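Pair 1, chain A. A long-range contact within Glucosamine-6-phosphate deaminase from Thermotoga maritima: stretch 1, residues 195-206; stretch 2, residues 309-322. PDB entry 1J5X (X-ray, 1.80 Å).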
# COMPACT_ATOMS: atom_id res chain seq x y z
N GLU A 195 -13.92 -9.20 -10.01
CA GLU A 195 -13.90 -10.61 -9.65
C GLU A 195 -12.92 -10.83 -8.49
O GLU A 195 -13.18 -11.59 -7.56
CB GLU A 195 -13.48 -11.46 -10.87
CG GLU A 195 -13.21 -12.94 -10.55
CD GLU A 195 -13.02 -13.81 -11.81
OE1 GLU A 195 -12.82 -13.26 -12.92
OE2 GLU A 195 -13.04 -15.05 -11.67
N PHE A 196 -11.78 -10.14 -8.54
CA PHE A 196 -10.77 -10.30 -7.47
C PHE A 196 -11.39 -9.94 -6.13
O PHE A 196 -11.21 -10.64 -5.12
CB PHE A 196 -9.56 -9.35 -7.73
CG PHE A 196 -8.49 -9.43 -6.67
CD1 PHE A 196 -7.82 -10.64 -6.42
CD2 PHE A 196 -8.09 -8.28 -5.94
CE1 PHE A 196 -6.79 -10.69 -5.48
CE2 PHE A 196 -7.06 -8.36 -4.99
CZ PHE A 196 -6.43 -9.53 -4.78
N PHE A 197 -12.12 -8.84 -6.14
CA PHE A 197 -12.79 -8.33 -4.95
C PHE A 197 -13.82 -9.33 -4.43
O PHE A 197 -13.82 -9.71 -3.25
CB PHE A 197 -13.43 -6.98 -5.27
CG PHE A 197 -14.24 -6.41 -4.11
CD1 PHE A 197 -15.56 -6.83 -3.88
CD2 PHE A 197 -13.66 -5.49 -3.23
CE1 PHE A 197 -16.29 -6.34 -2.76
CE2 PHE A 197 -14.37 -5.00 -2.13
CZ PHE A 197 -15.69 -5.41 -1.88
N ASP A 198 -14.69 -9.81 -5.33
CA ASP A 198 -15.72 -10.76 -4.93
C ASP A 198 -15.13 -12.06 -4.40
O ASP A 198 -15.64 -12.60 -3.44
CB ASP A 198 -16.72 -11.01 -6.10
CG ASP A 198 -17.46 -9.74 -6.54
OD1 ASP A 198 -17.59 -8.77 -5.75
OD2 ASP A 198 -17.95 -9.70 -7.69
N ILE A 199 -14.07 -12.58 -5.03
CA ILE A 199 -13.46 -13.80 -4.53
C ILE A 199 -12.89 -13.51 -3.13
O ILE A 199 -12.99 -14.35 -2.20
CB ILE A 199 -12.28 -14.30 -5.47
CG1 ILE A 199 -12.86 -14.81 -6.82
CG2 ILE A 199 -11.45 -15.38 -4.75
CD1 ILE A 199 -11.82 -15.12 -7.94
N SER A 200 -12.24 -12.36 -3.01
CA SER A 200 -11.61 -11.98 -1.73
C SER A 200 -12.68 -11.94 -0.64
O SER A 200 -12.52 -12.57 0.42
CB SER A 200 -10.94 -10.59 -1.84
OG SER A 200 -9.82 -10.66 -2.71
N TRP A 201 -13.76 -11.23 -0.91
CA TRP A 201 -14.83 -11.11 0.08
C TRP A 201 -15.35 -12.44 0.54
O TRP A 201 -15.44 -12.70 1.75
CB TRP A 201 -15.99 -10.28 -0.47
CG TRP A 201 -17.00 -9.95 0.60
CD1 TRP A 201 -17.98 -10.76 1.09
CD2 TRP A 201 -17.01 -8.78 1.42
NE1 TRP A 201 -18.59 -10.17 2.17
CE2 TRP A 201 -18.01 -8.95 2.39
CE3 TRP A 201 -16.25 -7.59 1.42
CZ2 TRP A 201 -18.29 -7.96 3.38
CZ3 TRP A 201 -16.53 -6.61 2.41
CH2 TRP A 201 -17.54 -6.81 3.36
N LYS A 202 -15.62 -13.33 -0.42
CA LYS A 202 -16.17 -14.64 -0.09
C LYS A 202 -15.20 -15.58 0.59
O LYS A 202 -15.59 -16.34 1.48
CB LYS A 202 -16.81 -15.30 -1.34
CG LYS A 202 -15.86 -15.53 -2.51
CD LYS A 202 -14.88 -16.73 -2.32
CE LYS A 202 -15.60 -18.10 -2.29
NZ LYS A 202 -14.72 -19.23 -1.80
N VAL A 203 -13.93 -15.56 0.19
CA VAL A 203 -12.92 -16.39 0.81
C VAL A 203 -12.71 -15.94 2.27
O VAL A 203 -12.58 -16.78 3.17
CB VAL A 203 -11.54 -16.26 0.06
CG1 VAL A 203 -10.43 -16.85 0.88
CG2 VAL A 203 -11.62 -16.92 -1.37
N ILE A 204 -12.66 -14.64 2.50
CA ILE A 204 -12.40 -14.14 3.86
C ILE A 204 -13.65 -14.35 4.76
O ILE A 204 -13.54 -14.56 5.96
CB ILE A 204 -11.97 -12.66 3.81
CG1 ILE A 204 -10.64 -12.54 3.02
CG2 ILE A 204 -11.75 -12.10 5.28
CD1 ILE A 204 -10.20 -11.11 2.66
N GLU A 205 -14.83 -14.33 4.16
CA GLU A 205 -16.05 -14.58 4.94
C GLU A 205 -16.02 -15.99 5.62
O GLU A 205 -16.67 -16.20 6.63
CB GLU A 205 -17.23 -14.48 4.01
CG GLU A 205 -18.46 -13.92 4.64
CD GLU A 205 -19.48 -13.54 3.58
OE1 GLU A 205 -20.20 -12.55 3.82
OE2 GLU A 205 -19.56 -14.22 2.52
N LYS A 206 -15.28 -16.93 5.05
CA LYS A 206 -15.19 -18.30 5.56
C LYS A 206 -14.24 -18.47 6.72
O LYS A 206 -14.19 -19.52 7.34
CB LYS A 206 -14.78 -19.27 4.45
CG LYS A 206 -15.81 -19.44 3.32
CD LYS A 206 -15.30 -20.42 2.27
CE LYS A 206 -16.34 -20.67 1.14
NZ LYS A 206 -17.79 -20.66 1.60
N PHE A 309 -0.88 -3.02 -6.97
CA PHE A 309 -1.94 -2.05 -6.72
C PHE A 309 -3.31 -2.66 -6.31
O PHE A 309 -4.23 -1.94 -5.86
CB PHE A 309 -2.08 -1.12 -7.90
CG PHE A 309 -2.77 -1.73 -9.09
CD1 PHE A 309 -2.03 -2.44 -10.05
CD2 PHE A 309 -4.17 -1.63 -9.25
CE1 PHE A 309 -2.69 -3.04 -11.13
CE2 PHE A 309 -4.83 -2.22 -10.31
CZ PHE A 309 -4.09 -2.94 -11.27
N LEU A 310 -3.47 -3.97 -6.47
CA LEU A 310 -4.68 -4.63 -6.03
C LEU A 310 -4.45 -5.41 -4.73
O LEU A 310 -5.40 -5.82 -4.07
CB LEU A 310 -5.12 -5.67 -7.04
CG LEU A 310 -5.58 -5.24 -8.44
CD1 LEU A 310 -5.82 -6.52 -9.30
CD2 LEU A 310 -6.91 -4.47 -8.29
N ARG A 311 -3.19 -5.69 -4.38
CA ARG A 311 -2.98 -6.63 -3.29
C ARG A 311 -3.24 -6.25 -1.85
O ARG A 311 -3.06 -7.10 -0.97
CB ARG A 311 -1.62 -7.32 -3.41
CG ARG A 311 -1.60 -8.42 -4.58
CD ARG A 311 -0.15 -8.80 -4.91
NE ARG A 311 -0.04 -9.97 -5.81
CZ ARG A 311 0.13 -11.21 -5.38
NH1 ARG A 311 0.21 -11.47 -4.07
NH2 ARG A 311 0.26 -12.22 -6.29
N THR A 312 -3.59 -5.00 -1.60
CA THR A 312 -3.99 -4.65 -0.21
C THR A 312 -5.52 -4.85 -0.05
O THR A 312 -6.05 -4.79 1.05
CB THR A 312 -3.61 -3.20 0.23
OG1 THR A 312 -4.30 -2.22 -0.54
CG2 THR A 312 -2.09 -2.99 0.09
N VAL A 313 -6.21 -5.11 -1.13
CA VAL A 313 -7.67 -5.29 -1.04
C VAL A 313 -8.06 -6.43 -0.07
O VAL A 313 -8.95 -6.26 0.77
CB VAL A 313 -8.27 -5.55 -2.45
CG1 VAL A 313 -9.74 -5.98 -2.36
CG2 VAL A 313 -8.18 -4.29 -3.27
N PRO A 314 -7.44 -7.59 -0.18
CA PRO A 314 -7.81 -8.65 0.76
C PRO A 314 -7.68 -8.19 2.24
O PRO A 314 -8.53 -8.45 3.06
CB PRO A 314 -6.82 -9.75 0.44
CG PRO A 314 -6.63 -9.59 -1.08
CD PRO A 314 -6.47 -8.09 -1.21
N ALA A 315 -6.56 -7.51 2.56
CA ALA A 315 -6.39 -7.05 3.95
C ALA A 315 -7.38 -5.95 4.35
O ALA A 315 -7.79 -5.90 5.51
CB ALA A 315 -4.89 -6.57 4.17
N GLN A 316 -7.79 -5.09 3.42
CA GLN A 316 -8.80 -4.06 3.74
C GLN A 316 -10.13 -4.78 4.07
O GLN A 316 -10.87 -4.35 4.92
CB GLN A 316 -9.08 -3.19 2.55
CG GLN A 316 -7.93 -2.29 2.09
CD GLN A 316 -8.26 -1.63 0.75
OE1 GLN A 316 -9.37 -1.26 0.52
NE2 GLN A 316 -7.27 -1.48 -0.13
N ILE A 317 -10.44 -5.85 3.31
CA ILE A 317 -11.66 -6.63 3.55
C ILE A 317 -11.53 -7.39 4.88
O ILE A 317 -12.51 -7.49 5.64
CB ILE A 317 -11.94 -7.60 2.33
CG1 ILE A 317 -12.34 -6.77 1.12
CG2 ILE A 317 -13.02 -8.66 2.70
CD1 ILE A 317 -12.46 -7.62 -0.22
N LEU A 318 -10.35 -7.92 5.17
CA LEU A 318 -10.14 -8.61 6.43
C LEU A 318 -10.36 -7.59 7.55
O LEU A 318 -11.09 -7.86 8.52
CB LEU A 318 -8.71 -9.14 6.53
CG LEU A 318 -8.36 -9.78 7.88
CD1 LEU A 318 -9.23 -11.07 8.18
CD2 LEU A 318 -6.91 -10.19 7.83
N GLY A 319 -9.79 -6.40 7.39
CA GLY A 319 -9.92 -5.41 8.45
C GLY A 319 -11.39 -5.09 8.70
O GLY A 319 -11.86 -5.02 9.87
N TYR A 320 -12.11 -4.85 7.61
CA TYR A 320 -13.52 -4.50 7.71
C TYR A 320 -14.33 -5.62 8.38
O TYR A 320 -15.03 -5.41 9.39
CB TYR A 320 -14.09 -4.20 6.34
CG TYR A 320 -15.54 -3.76 6.44
CD1 TYR A 320 -16.57 -4.70 6.46
CD2 TYR A 320 -15.86 -2.41 6.59
CE1 TYR A 320 -17.90 -4.28 6.63
CE2 TYR A 320 -17.17 -1.99 6.76
CZ TYR A 320 -18.18 -2.93 6.79
OH TYR A 320 -19.49 -2.48 7.01
N GLN A 321 -14.21 -6.81 7.85
CA GLN A 321 -14.96 -7.92 8.41
C GLN A 321 -14.58 -8.18 9.85
O GLN A 321 -15.45 -8.54 10.68
CB GLN A 321 -14.76 -9.19 7.54
CG GLN A 321 -15.38 -9.04 6.12
CD GLN A 321 -15.46 -10.36 5.35
OE1 GLN A 321 -15.30 -11.47 6.06
NE2 GLN A 321 -15.62 -10.37 4.12
N LYS A 322 -13.29 -8.02 10.19
CA LYS A 322 -12.89 -8.28 11.57
C LYS A 322 -13.46 -7.23 12.50
O LYS A 322 -13.77 -7.55 13.67
CB LYS A 322 -11.35 -8.29 11.74
CG LYS A 322 -10.88 -8.45 13.20
CD LYS A 322 -11.08 -9.86 13.77
CE LYS A 322 -10.69 -9.89 15.26
NZ LYS A 322 -10.74 -11.24 15.88

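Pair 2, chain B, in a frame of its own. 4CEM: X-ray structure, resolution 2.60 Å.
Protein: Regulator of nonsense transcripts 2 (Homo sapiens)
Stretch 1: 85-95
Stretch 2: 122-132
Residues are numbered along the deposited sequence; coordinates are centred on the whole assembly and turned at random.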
# COMPACT_ATOMS: atom_id res chain seq x y z
N TYR B 85 21.60 2.01 18.43
CA TYR B 85 20.84 0.84 17.97
C TYR B 85 19.92 1.11 16.76
O TYR B 85 19.01 0.33 16.47
CB TYR B 85 20.05 0.24 19.13
CG TYR B 85 20.89 -0.02 20.36
CD1 TYR B 85 21.22 1.01 21.23
CD2 TYR B 85 21.34 -1.31 20.66
CE1 TYR B 85 21.99 0.78 22.36
CE2 TYR B 85 22.12 -1.55 21.79
CZ TYR B 85 22.44 -0.50 22.63
OH TYR B 85 23.20 -0.70 23.76
N ILE B 86 20.21 2.19 16.04
CA ILE B 86 19.40 2.58 14.89
C ILE B 86 19.33 1.45 13.87
O ILE B 86 18.25 0.98 13.53
CB ILE B 86 19.94 3.87 14.21
CG1 ILE B 86 19.82 5.08 15.14
CG2 ILE B 86 19.18 4.15 12.92
CD1 ILE B 86 18.40 5.42 15.53
N ALA B 87 20.49 1.01 13.40
CA ALA B 87 20.56 0.00 12.34
C ALA B 87 19.76 -1.24 12.69
O ALA B 87 19.09 -1.80 11.83
CB ALA B 87 22.01 -0.36 12.04
N GLU B 88 19.82 -1.65 13.95
CA GLU B 88 19.11 -2.84 14.43
C GLU B 88 17.60 -2.59 14.47
O GLU B 88 16.81 -3.41 14.01
CB GLU B 88 19.60 -3.27 15.82
CG GLU B 88 21.09 -3.60 15.91
CD GLU B 88 21.96 -2.38 16.22
OE1 GLU B 88 21.93 -1.38 15.46
OE2 GLU B 88 22.69 -2.42 17.24
N ALA B 89 17.22 -1.43 15.02
CA ALA B 89 15.82 -1.02 15.11
C ALA B 89 15.20 -0.88 13.72
O ALA B 89 14.08 -1.32 13.48
CB ALA B 89 15.70 0.28 15.88
N VAL B 90 15.94 -0.27 12.80
CA VAL B 90 15.49 -0.16 11.42
C VAL B 90 15.22 -1.54 10.82
O VAL B 90 14.21 -1.75 10.16
CB VAL B 90 16.52 0.62 10.57
CG1 VAL B 90 16.25 0.43 9.09
CG2 VAL B 90 16.49 2.09 10.94
N ALA B 91 16.12 -2.49 11.08
CA ALA B 91 15.99 -3.85 10.55
C ALA B 91 14.73 -4.55 11.05
O ALA B 91 14.02 -5.18 10.27
CB ALA B 91 17.23 -4.67 10.88
N SER B 92 14.46 -4.45 12.35
CA SER B 92 13.23 -4.99 12.93
C SER B 92 11.99 -4.40 12.24
O SER B 92 11.09 -5.13 11.84
CB SER B 92 13.16 -4.69 14.43
OG SER B 92 14.22 -5.32 15.13
N ILE B 93 11.98 -3.08 12.09
CA ILE B 93 10.87 -2.36 11.46
C ILE B 93 10.63 -2.83 10.02
O ILE B 93 9.49 -3.05 9.62
CB ILE B 93 11.11 -0.83 11.49
CG1 ILE B 93 11.00 -0.30 12.93
CG2 ILE B 93 10.13 -0.10 10.59
CD1 ILE B 93 11.56 1.08 13.12
N VAL B 94 11.69 -2.99 9.23
CA VAL B 94 11.52 -3.40 7.84
C VAL B 94 11.05 -4.86 7.70
O VAL B 94 10.25 -5.17 6.82
CB VAL B 94 12.80 -3.19 7.01
CG1 VAL B 94 12.62 -3.72 5.60
CG2 VAL B 94 13.18 -1.72 6.99
N GLU B 95 11.52 -5.74 8.58
CA GLU B 95 11.16 -7.16 8.51
C GLU B 95 9.80 -7.46 9.13
O GLU B 95 9.11 -8.38 8.69
CB GLU B 95 12.24 -8.01 9.19
CG GLU B 95 13.60 -7.97 8.49
CD GLU B 95 14.79 -8.16 9.43
OE1 GLU B 95 14.59 -8.28 10.66
OE2 GLU B 95 15.94 -8.17 8.92
N PRO B 122 17.95 7.99 6.85
CA PRO B 122 18.93 7.40 5.92
C PRO B 122 19.09 5.88 6.07
O PRO B 122 19.11 5.16 5.07
CB PRO B 122 20.23 8.11 6.28
CG PRO B 122 19.81 9.39 6.92
CD PRO B 122 18.56 9.05 7.68
N SER B 123 19.17 5.39 7.31
CA SER B 123 19.20 3.95 7.57
C SER B 123 17.93 3.24 7.10
O SER B 123 18.02 2.21 6.43
CB SER B 123 19.39 3.68 9.06
OG SER B 123 20.36 4.57 9.60
N LEU B 124 16.76 3.79 7.45
CA LEU B 124 15.48 3.19 7.04
C LEU B 124 15.40 3.08 5.53
O LEU B 124 15.12 2.01 4.98
CB LEU B 124 14.29 4.02 7.57
CG LEU B 124 12.90 3.40 7.40
CD1 LEU B 124 12.74 2.18 8.29
CD2 LEU B 124 11.79 4.41 7.69
N LEU B 125 15.68 4.19 4.85
CA LEU B 125 15.70 4.21 3.39
C LEU B 125 16.66 3.15 2.87
O LEU B 125 16.27 2.29 2.09
CB LEU B 125 16.14 5.58 2.88
CG LEU B 125 16.33 5.74 1.37
CD1 LEU B 125 15.01 5.48 0.65
CD2 LEU B 125 16.88 7.12 1.06
N GLN B 126 17.91 3.21 3.33
CA GLN B 126 18.95 2.33 2.81
C GLN B 126 18.57 0.86 3.01
O GLN B 126 18.70 0.06 2.08
CB GLN B 126 20.30 2.67 3.46
CG GLN B 126 21.49 1.92 2.89
CD GLN B 126 22.01 0.83 3.82
OE1 GLN B 126 22.31 -0.34 3.26
NE2 GLN B 126 22.15 1.04 5.03
N VAL B 127 18.04 0.53 4.18
CA VAL B 127 17.65 -0.85 4.48
C VAL B 127 16.42 -1.32 3.69
O VAL B 127 16.31 -2.51 3.39
CB VAL B 127 17.39 -1.05 5.99
CG1 VAL B 127 17.01 -2.50 6.28
CG2 VAL B 127 18.62 -0.66 6.79
N TRP B 128 15.51 -0.41 3.36
CA TRP B 128 14.42 -0.74 2.42
C TRP B 128 14.95 -1.05 1.04
O TRP B 128 14.45 -1.96 0.37
CB TRP B 128 13.41 0.40 2.30
CG TRP B 128 12.31 0.38 3.34
CD1 TRP B 128 12.02 1.35 4.29
CD2 TRP B 128 11.30 -0.66 3.55
NE1 TRP B 128 10.95 0.99 5.05
CE2 TRP B 128 10.47 -0.20 4.66
CE3 TRP B 128 11.03 -1.87 2.95
CZ2 TRP B 128 9.41 -0.95 5.14
CZ3 TRP B 128 9.95 -2.62 3.44
CH2 TRP B 128 9.16 -2.17 4.51
N LYS B 129 15.94 -0.29 0.58
CA LYS B 129 16.53 -0.54 -0.73
C LYS B 129 17.17 -1.93 -0.79
O LYS B 129 16.89 -2.70 -1.72
CB LYS B 129 17.54 0.53 -1.11
CG LYS B 129 16.94 1.79 -1.70
CD LYS B 129 18.05 2.79 -1.99
CE LYS B 129 17.51 4.13 -2.45
NZ LYS B 129 18.52 5.21 -2.21
N LYS B 130 18.01 -2.25 0.19
CA LYS B 130 18.61 -3.59 0.29
C LYS B 130 17.51 -4.65 0.29
O LYS B 130 17.61 -5.67 -0.40
CB LYS B 130 19.45 -3.74 1.56
CG LYS B 130 20.66 -2.82 1.67
CD LYS B 130 21.76 -3.17 0.68
CE LYS B 130 22.90 -2.17 0.75
NZ LYS B 130 23.87 -2.33 -0.38
N HIS B 131 16.46 -4.41 1.06
CA HIS B 131 15.37 -5.37 1.18
C HIS B 131 14.71 -5.65 -0.14
O HIS B 131 14.34 -6.79 -0.42
CB HIS B 131 14.35 -4.87 2.21
CG HIS B 131 13.20 -5.82 2.44
ND1 HIS B 131 13.17 -6.69 3.46
CD2 HIS B 131 11.99 -5.98 1.76
CE1 HIS B 131 12.01 -7.38 3.43
NE2 HIS B 131 11.29 -6.94 2.38
N PHE B 132 14.56 -4.63 -0.99
CA PHE B 132 14.03 -4.84 -2.34
C PHE B 132 15.07 -5.42 -3.29
O PHE B 132 14.73 -5.87 -4.38
CB PHE B 132 13.43 -3.55 -2.92
CG PHE B 132 12.20 -3.07 -2.20
CD1 PHE B 132 11.10 -3.90 -2.03
CD2 PHE B 132 12.14 -1.79 -1.67
CE1 PHE B 132 9.97 -3.47 -1.36
CE2 PHE B 132 11.02 -1.34 -0.99
CZ PHE B 132 9.93 -2.19 -0.84

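Pair 1 and pair 2 each set two helices side by side, running in broadly the same direction. The signed crossing angle is -41° in pair 1 and -49° in pair 2, and the axes approach to 9.4 and 9.2 Å. Superposing N, CA and C of 14 central residues gives an RMSD of 0.4 Å, so differences between the contacts lie mainly in the side chains. Pair 1 buries 662 Å² between its stretches, pair 2 457 Å².

The tightest backbone approach is at matched positions: Ser A200 and Pro A314 (CA to CA 5.6 Å) correspond to Val B90 and Leu B124 (CA to CA 5.5 Å). Pair 1 fills this point with a small polar residue, whose OG donates to Phe A196 O at 2.8 Å within its own helix, while Ser A200 OG lies 3.7 Å from Pro A314 CG. Pair 2 places a branched residue here, and Val B90 CG1 comes to 3.5 Å from the backbone atom Leu B124 CA.

Ile A317 and Val B127 fall together most closely, with CA atoms 0.1 Å apart, and both point toward the partner helix. Ile A317 is a knob among Phe A197, Ser A200, Trp A201 and Ile A204; its CD1 sits over the face of Phe A197, 4.1 Å from the centroid of that ring. The matches of Phe A197 and Trp A201 are Ala B87 and Ala B91, which lack rings, and Val B127 instead meets Val B90 (CG2 to CG1, 3.5 Å) and Val B94 (CG1 to CG2, 4.0 Å).

Ile A204 and Val B94 are knobs in holes built from the same four matched positions. Ile A204 CD1 reaches Pro A314 O at 3.2 Å and Ile A317 CG2 at 3.7 Å, and its CG2 lies 4.0 Å from Leu A318 CD1. Where pair 1 has Leu A318, pair 2 has Trp B128: Val B94 CG1 lies 3.7 Å from the centroid of its six-membered ring, 16° off the normal, a CH-pi contact over the face.

Gln A321 and His B131 complete these holes differently. Gln A321 NE2 lies over one face of Trp A201 and donates a weak hydrogen bond to Trp A201 O at 3.3 Å; His B131 ND1 approaches Val B94 CG1 at 3.7 Å, and no hydrogen bond crosses pair 2.

At the N-terminal end, Phe A196 and Ile B86 both point inward. Phe A196 CE2 packs 4.0 Å from Val A313 CB, whereas Ile B86 CG2 meets the matched Ser B123 at OG, 3.5 Å away.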